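Local coordinates for protein serine protease pet (Escherichia coli, PDB 4OM9) that probably acts as a secreted serine protease, an autotransporter enterotoxin whose passenger domain joins a serine protease domain to a long right-handed beta-helix, at residues D294-G299 with G315-E320. Numbering follows the deposited sequence.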
ATOM      1  N   ASP A 294     -35.709  16.603 -20.323  1.00 41.21           N
ATOM      2  CA  ASP A 294     -34.847  17.238 -19.334  1.00 38.69           C
ATOM      3  C   ASP A 294     -35.047  18.745 -19.440  1.00 43.09           C
ATOM      4  O   ASP A 294     -35.209  19.289 -20.541  1.00 41.37           O
ATOM      5  CB  ASP A 294     -33.366  16.876 -19.538  1.00 32.96           C
ATOM      6  CG  ASP A 294     -33.114  15.381 -19.481  1.00 37.63           C
ATOM      7  OD1 ASP A 294     -33.551  14.729 -18.500  1.00 33.45           O
ATOM      8  OD2 ASP A 294     -32.492  14.848 -20.442  1.00 42.33           O
ATOM      9  N   LEU A 295     -35.061  19.419 -18.298  1.00 32.36           N
ATOM     10  CA  LEU A 295     -35.018  20.862 -18.311  1.00 33.16           C
ATOM     11  C   LEU A 295     -33.557  21.252 -18.294  1.00 34.17           C
ATOM     12  O   LEU A 295     -32.872  21.106 -17.281  1.00 35.05           O
ATOM     13  CB  LEU A 295     -35.772  21.462 -17.124  1.00 33.57           C
ATOM     14  CG  LEU A 295     -37.229  21.025 -17.025  1.00 36.23           C
ATOM     15  CD1 LEU A 295     -37.980  21.786 -15.900  1.00 35.00           C
ATOM     16  CD2 LEU A 295     -37.931  21.214 -18.364  1.00 38.58           C
ATOM     17  N   VAL A 296     -33.082  21.743 -19.430  1.00 39.70           N
ATOM     18  CA  VAL A 296     -31.678  22.079 -19.605  1.00 40.38           C
ATOM     19  C   VAL A 296     -31.516  23.577 -19.416  1.00 43.76           C
ATOM     20  O   VAL A 296     -31.795  24.360 -20.332  1.00 46.62           O
ATOM     21  CB  VAL A 296     -31.172  21.648 -20.984  1.00 38.82           C
ATOM     22  CG1 VAL A 296     -29.682  21.897 -21.117  1.00 39.94           C
ATOM     23  CG2 VAL A 296     -31.482  20.177 -21.212  1.00 41.38           C
ATOM     24  N   PHE A 297     -31.075  23.954 -18.215  1.00 37.38           N
ATOM     25  CA  PHE A 297     -30.982  25.347 -17.795  1.00 40.49           C
ATOM     26  C   PHE A 297     -29.691  25.996 -18.250  1.00 43.77           C
ATOM     27  O   PHE A 297     -28.646  25.376 -18.216  1.00 41.61           O
ATOM     28  CB  PHE A 297     -31.090  25.447 -16.272  1.00 40.94           C
ATOM     29  CG  PHE A 297     -32.376  24.901 -15.720  1.00 40.01           C
ATOM     30  CD1 PHE A 297     -33.576  25.568 -15.935  1.00 38.10           C
ATOM     31  CD2 PHE A 297     -32.386  23.731 -14.983  1.00 36.54           C
ATOM     32  CE1 PHE A 297     -34.758  25.081 -15.427  1.00 40.53           C
ATOM     33  CE2 PHE A 297     -33.571  23.232 -14.471  1.00 35.61           C
ATOM     34  CZ  PHE A 297     -34.763  23.906 -14.700  1.00 38.44           C
ATOM     35  N   SER A 298     -29.762  27.255 -18.660  1.00 46.70           N
ATOM     36  CA  SER A 298     -28.560  27.961 -19.086  1.00 50.28           C
ATOM     37  C   SER A 298     -28.611  29.427 -18.684  1.00 52.44           C
ATOM     38  O   SER A 298     -29.684  29.981 -18.475  1.00 53.16           O
ATOM     39  CB  SER A 298     -28.368  27.828 -20.597  1.00 53.74           C
ATOM     40  OG  SER A 298     -29.523  28.258 -21.285  1.00 59.80           O
ATOM     41  N   GLY A 299     -27.438  30.036 -18.553  1.00 49.79           N
ATOM     42  CA  GLY A 299     -27.327  31.452 -18.256  1.00 52.12           C
ATOM     43  C   GLY A 299     -27.226  31.799 -16.783  1.00 52.69           C
ATOM     44  O   GLY A 299     -26.949  32.945 -16.434  1.00 54.92           O
ATOM     45  N   GLY A 315     -35.149  15.260 -15.812  1.00 29.93           N
ATOM     46  CA  GLY A 315     -34.460  15.806 -14.659  1.00 30.85           C
ATOM     47  C   GLY A 315     -33.785  17.135 -14.966  1.00 31.91           C
ATOM     48  O   GLY A 315     -33.934  17.661 -16.070  1.00 30.00           O
ATOM     49  N   PHE A 316     -33.030  17.664 -14.002  1.00 28.89           N
ATOM     50  CA  PHE A 316     -32.360  18.958 -14.149  1.00 30.29           C
ATOM     51  C   PHE A 316     -30.964  18.852 -14.732  1.00 31.63           C
ATOM     52  O   PHE A 316     -30.115  18.117 -14.221  1.00 29.45           O
ATOM     53  CB  PHE A 316     -32.259  19.684 -12.799  1.00 29.67           C
ATOM     54  CG  PHE A 316     -33.562  20.231 -12.286  1.00 30.87           C
ATOM     55  CD1 PHE A 316     -34.680  20.300 -13.103  1.00 32.54           C
ATOM     56  CD2 PHE A 316     -33.659  20.701 -10.975  1.00 33.87           C
ATOM     57  CE1 PHE A 316     -35.880  20.818 -12.624  1.00 35.96           C
ATOM     58  CE2 PHE A 316     -34.855  21.218 -10.479  1.00 36.74           C
ATOM     59  CZ  PHE A 316     -35.965  21.283 -11.304  1.00 39.77           C
ATOM     60  N   ILE A 317     -30.710  19.618 -15.784  1.00 29.17           N
ATOM     61  CA  ILE A 317     -29.386  19.667 -16.365  1.00 29.72           C
ATOM     62  C   ILE A 317     -28.936  21.108 -16.419  1.00 34.29           C
ATOM     63  O   ILE A 317     -29.660  21.964 -16.912  1.00 35.73           O
ATOM     64  CB  ILE A 317     -29.355  19.045 -17.774  1.00 32.96           C
ATOM     65  CG1 ILE A 317     -29.693  17.551 -17.714  1.00 32.08           C
ATOM     66  CG2 ILE A 317     -28.001  19.292 -18.456  1.00 31.41           C
ATOM     67  CD1 ILE A 317     -29.603  16.821 -19.115  1.00 31.28           C
ATOM     68  N   PHE A 318     -27.736  21.371 -15.909  1.00 35.06           N
ATOM     69  CA  PHE A 318     -27.212  22.725 -15.811  1.00 36.57           C
ATOM     70  C   PHE A 318     -25.979  22.875 -16.670  1.00 36.93           C
ATOM     71  O   PHE A 318     -25.191  21.945 -16.775  1.00 35.19           O
ATOM     72  CB  PHE A 318     -26.871  23.069 -14.360  1.00 33.16           C
ATOM     73  CG  PHE A 318     -28.063  23.145 -13.465  1.00 33.17           C
ATOM     74  CD1 PHE A 318     -28.554  22.008 -12.851  1.00 30.87           C
ATOM     75  CD2 PHE A 318     -28.704  24.355 -13.246  1.00 36.13           C
ATOM     76  CE1 PHE A 318     -29.661  22.089 -12.035  1.00 29.96           C
ATOM     77  CE2 PHE A 318     -29.801  24.432 -12.439  1.00 33.70           C
ATOM     78  CZ  PHE A 318     -30.280  23.303 -11.832  1.00 33.89           C
ATOM     79  N   ASP A 319     -25.805  24.050 -17.267  1.00 43.50           N
ATOM     80  CA  ASP A 319     -24.646  24.308 -18.114  1.00 45.24           C
ATOM     81  C   ASP A 319     -23.414  24.577 -17.258  1.00 42.49           C
ATOM     82  O   ASP A 319     -23.427  24.325 -16.054  1.00 44.26           O
ATOM     83  CB  ASP A 319     -24.917  25.480 -19.064  1.00 47.73           C
ATOM     84  CG  ASP A 319     -25.181  26.774 -18.329  1.00 52.88           C
ATOM     85  OD1 ASP A 319     -25.438  26.724 -17.113  1.00 52.91           O
ATOM     86  OD2 ASP A 319     -25.137  27.846 -18.965  1.00 55.77           O
ATOM     87  N   GLU A 320     -22.358  25.100 -17.877  1.00 49.00           N
ATOM     88  CA  GLU A 320     -21.064  25.247 -17.209  1.00 51.64           C
ATOM     89  C   GLU A 320     -20.799  26.661 -16.695  1.00 48.78           C
ATOM     90  O   GLU A 320     -21.345  27.625 -17.215  1.00 55.01           O
ATOM     91  CB  GLU A 320     -19.938  24.831 -18.161  1.00 50.98           C
ATOM     92  CG  GLU A 320     -20.071  23.417 -18.688  1.00 52.74           C
ATOM     93  CD  GLU A 320     -18.996  23.069 -19.705  1.00 64.93           C
ATOM     94  OE1 GLU A 320     -18.554  23.974 -20.442  1.00 64.51           O
ATOM     95  OE2 GLU A 320     -18.589  21.887 -19.767  1.00 68.90           O
TER
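F297 drives the edge of its ring into the face of F316, planes at 75°, with F297 CE2 reaching to 3.4 Å from F316 CD1, near the rim. The same side of the F297 ring, one atom further in, meets F318, which lies beside it and points the same way; F297 CD2 sits 3.7 Å from F318 CE2, over the F318 face, in an oblique pairing. CG of F297, anti to the carbonyl carbon (chi1 -60°) and beside the backbone N, starts the ring off on the face shared with F316 and F318. L295 CD1 meets the F316 edge, and I303 of strand 301-305 touches both F297 and F318.

V296 and I317 occupy the opposite sheet face, side by side, V296 CG1 to I317 CG2 at 4.1 Å. I317 CD1 also packs on D294 CB.

The backbones pair in parallel: L295 N to G315 O, I317 N to L295 O (3.0 Å, 170°) and F297 N to I317 O (2.8 Å), followed by a weak bond from D319 N to F297 O.

Aspartates fasten both ends. D294 OD1 accepts G315 N at 3.2 Å through its anti lone pair, while OD2 is salt-bridged to R106 of the serine protease domain. D319 OD2 takes G299 N at 3.2 Å from above the carboxylate plane, and its OD1 bonds Y324 OH.

These are neighbouring rungs of the beta-helix, between strands 258-262 and 341-343. An aromatic cluster of F297, F316 and F318 joins them by apolar contact, whereas carboxylates take up backbone N-H groups at the strand ends, and the R106 bridge ties this rung to the serine protease domain.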